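Long-range contacts in exopolygalacturonase (Yersinia enterocolitica, PDB 2UVF), which hydrolyses polygalacturonic acid, a main component of pectin, from the chain end, as a beta-helical family 28 glycoside hydrolase: residues E190-T195 with N210-A215; A486-A491 with T528-T533; Q560-T565 with F582-G587. All coordinates share one frame; numbering follows the deposited sequence. Where two conformers were deposited one is given.

Interaction 1. Residues E190-T195 with N210-A215; sequences EIPAGT and NLQAGA
Glu-190 and Asn-210, paired across two parallel strands, run side by side off the same face, their carboxylate and amide planes 73° apart. A bend of the glutamate at chi2 (-89°) brings OE1 across to the next strand, where Asn-210 ND2 meets it at 2.9 Å. ND2 approaches nearly along the C-O axis, but OE1 lies out of the amide plane, and the hydrogen bond is bent (143°). Thr-264 OG1 holds the other end of this amide, at OD1, which fixes its rotation.

On the reverse face Ile-191 and Leu-211 also point the same way, CD1 of the first 4.0 Å from CD2 of the second. Gln-212, extended beyond CG, crosses Pro-192 obliquely and sets OE1 3.4 Å from Pro-192 CB; a water links this OE1 to Ala-193 N.

The ladder held by Ile-191 N and Asn-210 O (3.0 Å) then breaks. A type II turn from Gln-212 to Ala-215 shifts the register by one residue, and Gly-194 N binds Gly-214 O at 3.2 Å from above the carbonyl plane. Strand 187-191 lies between strands 156-158 and 207-211, while 194-202 pairs with 215-219, consistent with an early part of the parallel beta-helix.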
loop_
_atom_site.group_PDB
_atom_site.type_symbol
_atom_site.label_atom_id
_atom_site.label_comp_id
_atom_site.label_asym_id
_atom_site.label_seq_id
_atom_site.Cartn_x
_atom_site.Cartn_y
_atom_site.Cartn_z
ATOM N N GLU A 190 -6.812 -24.545 1.020
ATOM C CA GLU A 190 -5.671 -24.557 1.934
ATOM C C GLU A 190 -4.391 -25.006 1.235
ATOM O O GLU A 190 -4.380 -26.039 0.569
ATOM C CB GLU A 190 -5.905 -25.486 3.143
ATOM C CG GLU A 190 -7.304 -25.472 3.755
ATOM C CD GLU A 190 -7.500 -24.436 4.859
ATOM O OE1 GLU A 190 -6.754 -23.433 4.899
ATOM O OE2 GLU A 190 -8.421 -24.633 5.690
ATOM N N ILE A 191 -3.324 -24.221 1.399
ATOM C CA ILE A 191 -1.955 -24.634 1.055
ATOM C C ILE A 191 -1.187 -24.825 2.377
ATOM O O ILE A 191 -0.655 -23.846 2.928
ATOM C CB ILE A 191 -1.233 -23.572 0.174
ATOM C CG1 ILE A 191 -1.993 -23.337 -1.147
ATOM C CG2 ILE A 191 0.231 -23.963 -0.072
ATOM C CD1 ILE A 191 -1.610 -22.095 -1.888
ATOM N N PRO A 192 -1.155 -26.069 2.914
ATOM C CA PRO A 192 -0.426 -26.398 4.148
ATOM C C PRO A 192 1.086 -26.126 4.116
ATOM O O PRO A 192 1.632 -25.771 3.071
ATOM C CB PRO A 192 -0.691 -27.914 4.311
ATOM C CG PRO A 192 -1.074 -28.398 2.954
ATOM C CD PRO A 192 -1.850 -27.258 2.375
ATOM N N ALA A 193 1.754 -26.311 5.262
ATOM C CA ALA A 193 3.221 -26.231 5.340
ATOM C C ALA A 193 3.895 -26.988 4.191
ATOM O O ALA A 193 3.426 -28.049 3.771
ATOM C CB ALA A 193 3.732 -26.735 6.699
ATOM N N GLY A 194 4.987 -26.419 3.686
ATOM C CA GLY A 194 5.714 -26.976 2.551
ATOM C C GLY A 194 5.948 -25.940 1.466
ATOM O O GLY A 194 5.244 -24.932 1.393
ATOM N N THR A 195 6.944 -26.201 0.627
ATOM C CA THR A 195 7.282 -25.331 -0.489
ATOM C C THR A 195 6.746 -25.897 -1.805
ATOM O O THR A 195 7.291 -26.869 -2.346
ATOM C CB THR A 195 8.794 -25.135 -0.569
ATOM O OG1 THR A 195 9.243 -24.546 0.655
ATOM C CG2 THR A 195 9.176 -24.232 -1.741
ATOM N N ASN A 210 -6.170 -19.692 1.489
ATOM C CA ASN A 210 -5.501 -19.590 2.758
ATOM C C ASN A 210 -4.149 -20.289 2.704
ATOM O O ASN A 210 -4.072 -21.507 2.523
ATOM C CB ASN A 210 -6.374 -20.218 3.852
ATOM C CG ASN A 210 -5.818 -19.993 5.241
ATOM O OD1 ASN A 210 -5.768 -18.852 5.718
ATOM N ND2 ASN A 210 -5.390 -21.080 5.905
ATOM N N LEU A 211 -3.092 -19.495 2.868
ATOM C CA LEU A 211 -1.750 -19.998 3.028
ATOM C C LEU A 211 -1.463 -20.150 4.530
ATOM O O LEU A 211 -1.414 -19.163 5.264
ATOM C CB LEU A 211 -0.750 -19.052 2.340
ATOM C CG LEU A 211 -1.008 -18.761 0.858
ATOM C CD1 LEU A 211 -1.410 -17.302 0.632
ATOM C CD2 LEU A 211 0.231 -19.102 0.062
ATOM N N GLN A 212 -1.294 -21.392 4.979
ATOM C CA GLN A 212 -1.177 -21.712 6.402
ATOM C C GLN A 212 0.241 -21.505 6.908
ATOM O O GLN A 212 1.178 -21.354 6.125
ATOM C CB GLN A 212 -1.558 -23.179 6.647
ATOM C CG GLN A 212 -3.030 -23.523 6.452
ATOM C CD GLN A 212 -3.310 -25.002 6.713
ATOM O OE1 GLN A 212 -2.615 -25.876 6.200
ATOM N NE2 GLN A 212 -4.318 -25.283 7.519
ATOM N N ALA A 213 0.396 -21.520 8.227
ATOM C CA ALA A 213 1.721 -21.424 8.849
ATOM C C ALA A 213 2.700 -22.437 8.244
ATOM O O ALA A 213 2.463 -23.658 8.257
ATOM C CB ALA A 213 1.614 -21.604 10.339
ATOM N N GLY A 214 3.787 -21.924 7.687
ATOM C CA GLY A 214 4.806 -22.775 7.084
ATOM C C GLY A 214 4.680 -22.996 5.588
ATOM O O GLY A 214 5.591 -23.542 4.982
ATOM N N ALA A 215 3.553 -22.572 5.007
ATOM C CA ALA A 215 3.327 -22.624 3.549
ATOM C C ALA A 215 4.130 -21.606 2.740
ATOM O O ALA A 215 4.129 -20.424 3.053
ATOM C CB ALA A 215 1.845 -22.456 3.227
HETATM O O HOH W 1 -0.236 -27.014 7.341
#

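Interaction 2. Residues A486-A491 with T528-T533; sequences AMRDLA and TVDNST. With SO4 (sulfate ion), chain E.
The guanidinium of Arg-488 has Asp-489 OD2 over one face, offset toward the rim; NH1 and OD2 are 3.7 Å apart, a long salt bridge of charges alone, since no N-H points at the oxygen. A sulfate ion, probably from the crystallisation liquor, is gripped by NH2 through O1 (3.0 Å) and through O3 (3.2 Å), the latter in the guanidinium plane. Asp-530 OD2 also lies near the plane at the edge, yet stays 4.1 Å from Arg-488 NE, too far for a salt bridge, though the opposite charges would still attract; the carboxylate is turned 53° from the guanidinium. Its OD1 is held by Asn-562 ND2 of the next strand. The Asp-489 carboxylate and Asn-531 amide lie side by side, only 15° from coplanar, with OD1 of each 3.2 Å apart; both are acceptors as modelled, so this is not a hydrogen bond.

The two strands belong to adjacent rungs of the right-handed parallel beta-helix of family 28: residues pair one-to-one, with Met-487 N, Asp-489 N and Asp-530 N donating to carbonyls across the strands. At Asp-489 the backbone takes left-handed torsions (phi 62°) and the chain turns a corner.

The face carrying Met-487, Val-529 and Leu-490 is largely apolar. Met-487 crosses Val-529 obliquely, its chain bent at chi3 so that CE comes 3.6 Å from Val-529 CG2, while Leu-490 meets the other branch at about a right angle, CD1 to Val-529 CG1 4.1 Å. Behind the opposite face, Ala-486 and Arg-488 touch Phe-98 of helix 92-100, and Thr-528 OG1 bonds to His-108 N and Gln-107 OE1.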
loop_
_atom_site.group_PDB
_atom_site.type_symbol
_atom_site.label_atom_id
_atom_site.label_comp_id
_atom_site.label_asym_id
_atom_site.label_seq_id
_atom_site.Cartn_x
_atom_site.Cartn_y
_atom_site.Cartn_z
ATOM N N ALA A 486 4.220 9.575 12.500
ATOM C CA ALA A 486 5.550 9.826 13.020
ATOM C C ALA A 486 6.613 9.188 12.154
ATOM O O ALA A 486 6.470 8.055 11.717
ATOM C CB ALA A 486 5.670 9.353 14.479
ATOM N N MET A 487 7.708 9.913 11.930
ATOM C CA MET A 487 8.711 9.456 10.981
ATOM C C MET A 487 10.133 9.691 11.464
ATOM O O MET A 487 10.410 10.687 12.117
ATOM C CB MET A 487 8.503 10.125 9.626
ATOM C CG MET A 487 7.034 10.211 9.188
ATOM S SD MET A 487 6.826 10.444 7.404
ATOM C CE MET A 487 6.954 12.184 7.162
ATOM N N ARG A 488 11.028 8.759 11.148
ATOM C CA ARG A 488 12.401 8.839 11.659
ATOM C C ARG A 488 13.377 8.331 10.610
ATOM O O ARG A 488 13.162 7.278 10.017
ATOM C CB ARG A 488 12.540 8.053 12.981
ATOM C CG ARG A 488 13.962 7.801 13.445
ATOM C CD ARG A 488 14.080 7.456 14.916
ATOM N NE ARG A 488 15.332 8.036 15.431
ATOM C CZ ARG A 488 16.443 7.336 15.651
ATOM N NH1 ARG A 488 16.444 6.021 15.453
ATOM N NH2 ARG A 488 17.546 7.938 16.074
ATOM N N ASP A 489 14.448 9.082 10.383
ATOM C CA ASP A 489 15.516 8.643 9.490
ATOM C C ASP A 489 15.039 8.439 8.046
ATOM O O ASP A 489 15.482 7.517 7.361
ATOM C CB ASP A 489 16.186 7.372 10.029
ATOM C CG ASP A 489 16.981 7.611 11.298
ATOM O OD1 ASP A 489 17.254 8.763 11.646
ATOM O OD2 ASP A 489 17.362 6.636 11.955
ATOM N N LEU A 490 14.171 9.329 7.574
ATOM C CA LEU A 490 13.768 9.323 6.184
ATOM C C LEU A 490 15.006 9.462 5.325
ATOM O O LEU A 490 15.929 10.170 5.701
ATOM C CB LEU A 490 12.774 10.450 5.899
ATOM C CG LEU A 490 11.375 10.331 6.501
ATOM C CD1 LEU A 490 10.551 11.491 6.013
ATOM C CD2 LEU A 490 10.727 8.990 6.137
ATOM N N ALA A 491 15.058 8.749 4.208
ATOM C CA ALA A 491 16.285 8.737 3.395
ATOM C C ALA A 491 16.358 9.904 2.418
ATOM O O ALA A 491 17.453 10.272 1.991
ATOM C CB ALA A 491 16.469 7.392 2.665
ATOM N N THR A 528 5.568 14.623 12.744
ATOM C CA THR A 528 6.891 14.846 13.288
ATOM C C THR A 528 7.874 13.996 12.502
ATOM O O THR A 528 7.614 12.822 12.241
ATOM C CB THR A 528 6.944 14.459 14.777
ATOM O OG1 THR A 528 6.368 13.147 14.938
ATOM C CG2 THR A 528 6.155 15.463 15.618
ATOM N N VAL A 529 8.975 14.604 12.100
ATOM C CA VAL A 529 10.082 13.889 11.508
ATOM C C VAL A 529 11.337 14.200 12.306
ATOM O O VAL A 529 11.677 15.368 12.503
ATOM C CB VAL A 529 10.371 14.314 10.028
ATOM C CG1 VAL A 529 11.520 13.476 9.443
ATOM C CG2 VAL A 529 9.139 14.217 9.160
ATOM N N ASP A 530 12.023 13.146 12.742
ATOM C CA ASP A 530 13.374 13.262 13.280
ATOM C C ASP A 530 14.362 12.652 12.294
ATOM O O ASP A 530 14.373 11.442 12.089
ATOM C CB ASP A 530 13.487 12.567 14.630
ATOM C CG ASP A 530 14.840 12.789 15.308
ATOM O OD1 ASP A 530 15.646 13.665 14.905
ATOM O OD2 ASP A 530 15.100 12.059 16.271
ATOM N N ASN A 531 15.185 13.515 11.700
ATOM C CA ASN A 531 16.240 13.136 10.765
ATOM C C ASN A 531 15.737 12.810 9.375
ATOM O O ASN A 531 14.800 12.020 9.192
ATOM C CB ASN A 531 17.092 11.969 11.288
ATOM C CG ASN A 531 17.716 12.250 12.645
ATOM O OD1 ASN A 531 17.839 11.349 13.478
ATOM N ND2 ASN A 531 18.116 13.491 12.867
ATOM N N SER A 532 16.369 13.452 8.406
ATOM C CA SER A 532 16.216 13.125 7.002
ATOM C C SER A 532 17.655 13.205 6.514
ATOM O O SER A 532 18.278 14.274 6.600
ATOM C CB SER A 532 15.365 14.162 6.300
ATOM O OG SER A 532 14.546 13.580 5.298
ATOM N N THR A 533 18.187 12.073 6.051
ATOM C CA THR A 533 19.606 11.935 5.738
ATOM C C THR A 533 19.916 12.215 4.252
ATOM O O THR A 533 21.059 12.069 3.813
ATOM C CB THR A 533 20.142 10.537 6.152
ATOM O OG1 THR A 533 19.874 9.575 5.126
ATOM C CG2 THR A 533 19.505 10.052 7.482
HETATM S S SO4 E . 18.214 11.274 17.530
HETATM O O1 SO4 E . 17.245 10.252 17.948
HETATM O O2 SO4 E . 19.284 11.331 18.531
HETATM O O3 SO4 E . 18.790 10.916 16.229
HETATM O O4 SO4 E . 17.560 12.586 17.452
HETATM O O HOH W 2 18.219 7.161 6.217
#

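Interaction 3. Residues Q560-T565 with F582-G587; sequences QLNNVT and FTELRG
Leu-561, Val-564 and Phe-582 form the tight part of this contact. Leu-561 and Phe-582 project side by side from the paired strands, and CD1 of the leucine comes 3.6 Å from CE2 of the ring. Val-564 approaches at about a right angle and meets the ring edge, with CG2 4.1 Å from Phe-582 CD2. Trp-591 adds an edge-to-face contact with the same ring.

The other face is polar and watery. Thr-583 OG1, placed between its backbone N and carbonyl carbon (chi1 46°), donates to a lone pair of Asn-562 OD1 at 2.8 Å, in the plane of the amide. Asn-562 ND2 in turn binds Asp-530 OD1, so the amide is fixed at both ends. A water donates to Thr-583 OG1 at 2.6 Å. Glu-584 lays its CG against Asn-562 OD1, then leads its carboxylate away from the contact. Between the faces, the carbonyl O of Leu-561 accepts Thr-583 N at 3.1 Å. A second water sits at the strand edge on the side of the Phe-582 ring, donating to Leu-561 O and Thr-583 O.

Past the strands the two segments stay joined: Asn-563 N donates to Thr-583 O, and Arg-586 N reaches Val-564 O at 2.7 Å in a very straight bond (178°), although the donor stands 36° above the carbonyl plane. The arginine, bent at chi2 and chi3, returns over the 560-565 segment, so that Val-564 C and Thr-565 N lie over one guanidinium face and Thr-565 CG2 sits 3.2 Å from Arg-586 NH2. Ser-532 O holds NH1.

Asn-563 and Glu-584, both with left-handed torsions, turn the chain at equivalent corners of two adjacent coils, as in the right-handed parallel beta-helix of family 28.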
loop_
_atom_site.group_PDB
_atom_site.type_symbol
_atom_site.label_atom_id
_atom_site.label_comp_id
_atom_site.label_asym_id
_atom_site.label_seq_id
_atom_site.Cartn_x
_atom_site.Cartn_y
_atom_site.Cartn_z
ATOM N N GLN A 560 6.669 19.176 13.137
ATOM C CA GLN A 560 8.000 19.412 13.715
ATOM C C GLN A 560 9.054 18.589 12.986
ATOM O O GLN A 560 8.935 17.370 12.870
ATOM C CB GLN A 560 8.037 19.078 15.218
ATOM C CG GLN A 560 7.215 19.984 16.126
ATOM C CD GLN A 560 5.753 19.601 16.233
ATOM O OE1 GLN A 560 5.412 18.444 16.490
ATOM N NE2 GLN A 560 4.867 20.587 16.061
ATOM N N LEU A 561 10.096 19.264 12.526
ATOM C CA LEU A 561 11.119 18.660 11.710
ATOM C C LEU A 561 12.490 18.849 12.353
ATOM O O LEU A 561 12.999 19.982 12.440
ATOM C CB LEU A 561 11.100 19.272 10.296
ATOM C CG LEU A 561 9.832 19.122 9.465
ATOM C CD1 LEU A 561 9.960 19.754 8.118
ATOM C CD2 LEU A 561 9.559 17.690 9.295
ATOM N N ASN A 562 13.090 17.754 12.815
ATOM C CA ASN A 562 14.419 17.843 13.371
ATOM C C ASN A 562 15.464 17.240 12.444
ATOM O O ASN A 562 15.271 16.133 11.915
ATOM C CB ASN A 562 14.468 17.166 14.741
ATOM C CG ASN A 562 15.764 17.420 15.452
ATOM O OD1 ASN A 562 16.047 18.535 15.875
ATOM N ND2 ASN A 562 16.570 16.393 15.573
ATOM N N ASN A 563 16.559 17.979 12.257
ATOM C CA ASN A 563 17.695 17.531 11.466
ATOM C C ASN A 563 17.287 17.166 10.033
ATOM O O ASN A 563 17.470 16.033 9.572
ATOM C CB ASN A 563 18.442 16.386 12.168
ATOM C CG ASN A 563 19.636 15.886 11.371
ATOM O OD1 ASN A 563 19.898 14.691 11.330
ATOM N ND2 ASN A 563 20.352 16.797 10.726
ATOM N N VAL A 564 16.704 18.151 9.361
ATOM C CA VAL A 564 16.332 18.063 7.960
ATOM C C VAL A 564 16.937 19.274 7.199
ATOM O O VAL A 564 17.306 20.301 7.804
ATOM C CB VAL A 564 14.778 17.994 7.757
ATOM C CG1 VAL A 564 14.144 16.884 8.589
ATOM C CG2 VAL A 564 14.096 19.357 8.042
ATOM N N THR A 565 17.025 19.143 5.884
ATOM C CA THR A 565 17.448 20.243 5.016
ATOM C C THR A 565 16.315 21.271 4.877
ATOM O O THR A 565 15.121 20.955 5.155
ATOM C CB THR A 565 17.820 19.747 3.614
ATOM O OG1 THR A 565 16.655 19.218 2.987
ATOM C CG2 THR A 565 18.865 18.697 3.677
ATOM N N PHE A 582 11.223 23.924 12.760
ATOM C CA PHE A 582 12.501 23.315 12.384
ATOM C C PHE A 582 13.502 23.515 13.514
ATOM O O PHE A 582 13.792 24.651 13.896
ATOM C CB PHE A 582 13.087 23.950 11.109
ATOM C CG PHE A 582 12.182 23.882 9.892
ATOM C CD1 PHE A 582 11.122 24.778 9.737
ATOM C CD2 PHE A 582 12.439 22.961 8.869
ATOM C CE1 PHE A 582 10.289 24.713 8.597
ATOM C CE2 PHE A 582 11.642 22.896 7.725
ATOM C CZ PHE A 582 10.563 23.766 7.584
ATOM N N THR A 583 13.992 22.415 14.071
ATOM C CA THR A 583 15.129 22.425 15.003
ATOM C C THR A 583 16.257 21.670 14.322
ATOM O O THR A 583 15.991 20.874 13.445
ATOM C CB THR A 583 14.757 21.768 16.359
ATOM O OG1 THR A 583 14.049 20.539 16.123
ATOM C CG2 THR A 583 13.854 22.720 17.184
ATOM N N GLU A 584 17.509 21.928 14.700
ATOM C CA GLU A 584 18.693 21.331 14.038
ATOM C C GLU A 584 18.640 21.299 12.497
ATOM O O GLU A 584 19.086 20.338 11.868
ATOM C CB GLU A 584 19.012 19.923 14.572
ATOM C CG GLU A 584 19.098 19.812 16.077
ATOM C CD GLU A 584 20.356 20.417 16.643
ATOM O OE1 GLU A 584 21.277 20.740 15.875
ATOM O OE2 GLU A 584 20.439 20.536 17.870
ATOM N N LEU A 585 18.118 22.363 11.900
ATOM C CA LEU A 585 18.048 22.494 10.448
ATOM C C LEU A 585 19.432 22.325 9.820
ATOM O O LEU A 585 20.411 22.836 10.352
ATOM C CB LEU A 585 17.455 23.862 10.091
ATOM C CG LEU A 585 17.382 24.312 8.641
ATOM C CD1 LEU A 585 16.247 23.630 7.903
ATOM C CD2 LEU A 585 17.213 25.796 8.633
ATOM N N ARG A 586 19.514 21.589 8.712
ATOM C CA ARG A 586 20.772 21.423 7.971
ATOM C C ARG A 586 20.899 22.492 6.888
ATOM O O ARG A 586 20.856 22.203 5.697
ATOM C CB ARG A 586 20.881 20.025 7.354
ATOM C CG ARG A 586 21.374 18.972 8.297
ATOM C CD ARG A 586 22.224 17.913 7.566
ATOM N NE ARG A 586 21.543 17.341 6.410
ATOM C CZ ARG A 586 20.435 16.605 6.464
ATOM N NH1 ARG A 586 19.845 16.329 7.625
ATOM N NH2 ARG A 586 19.906 16.150 5.343
ATOM N N GLY A 587 21.056 23.735 7.335
ATOM C CA GLY A 587 20.980 24.926 6.486
ATOM C C GLY A 587 20.745 26.114 7.396
ATOM O O GLY A 587 20.524 25.935 8.606
HETATM O O HOH W 3 11.567 20.400 15.465
HETATM O O HOH W 4 15.055 20.805 10.976
#

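How the interactions relate
All three contacts join successive strands of one beta-helix, but at different places along it. Interaction 1 lies far from the others, its centre about 37 Å from that of interaction 2 and about 47 Å from that of interaction 3. The latter two are consecutive: strands 518-532 and 551-562 are neighbours, and Asn-531 N probably bonds to Asn-562 O. Interaction 2 is the most regular, an in-register ladder with half its touching residues buried and a charged outer face beside the helix 92-100. Interaction 1 is partly buried and splits into two ladders around a turn. Interaction 3 is a surface contact, where an aromatic ring, waters and an arginine supplement a short ladder.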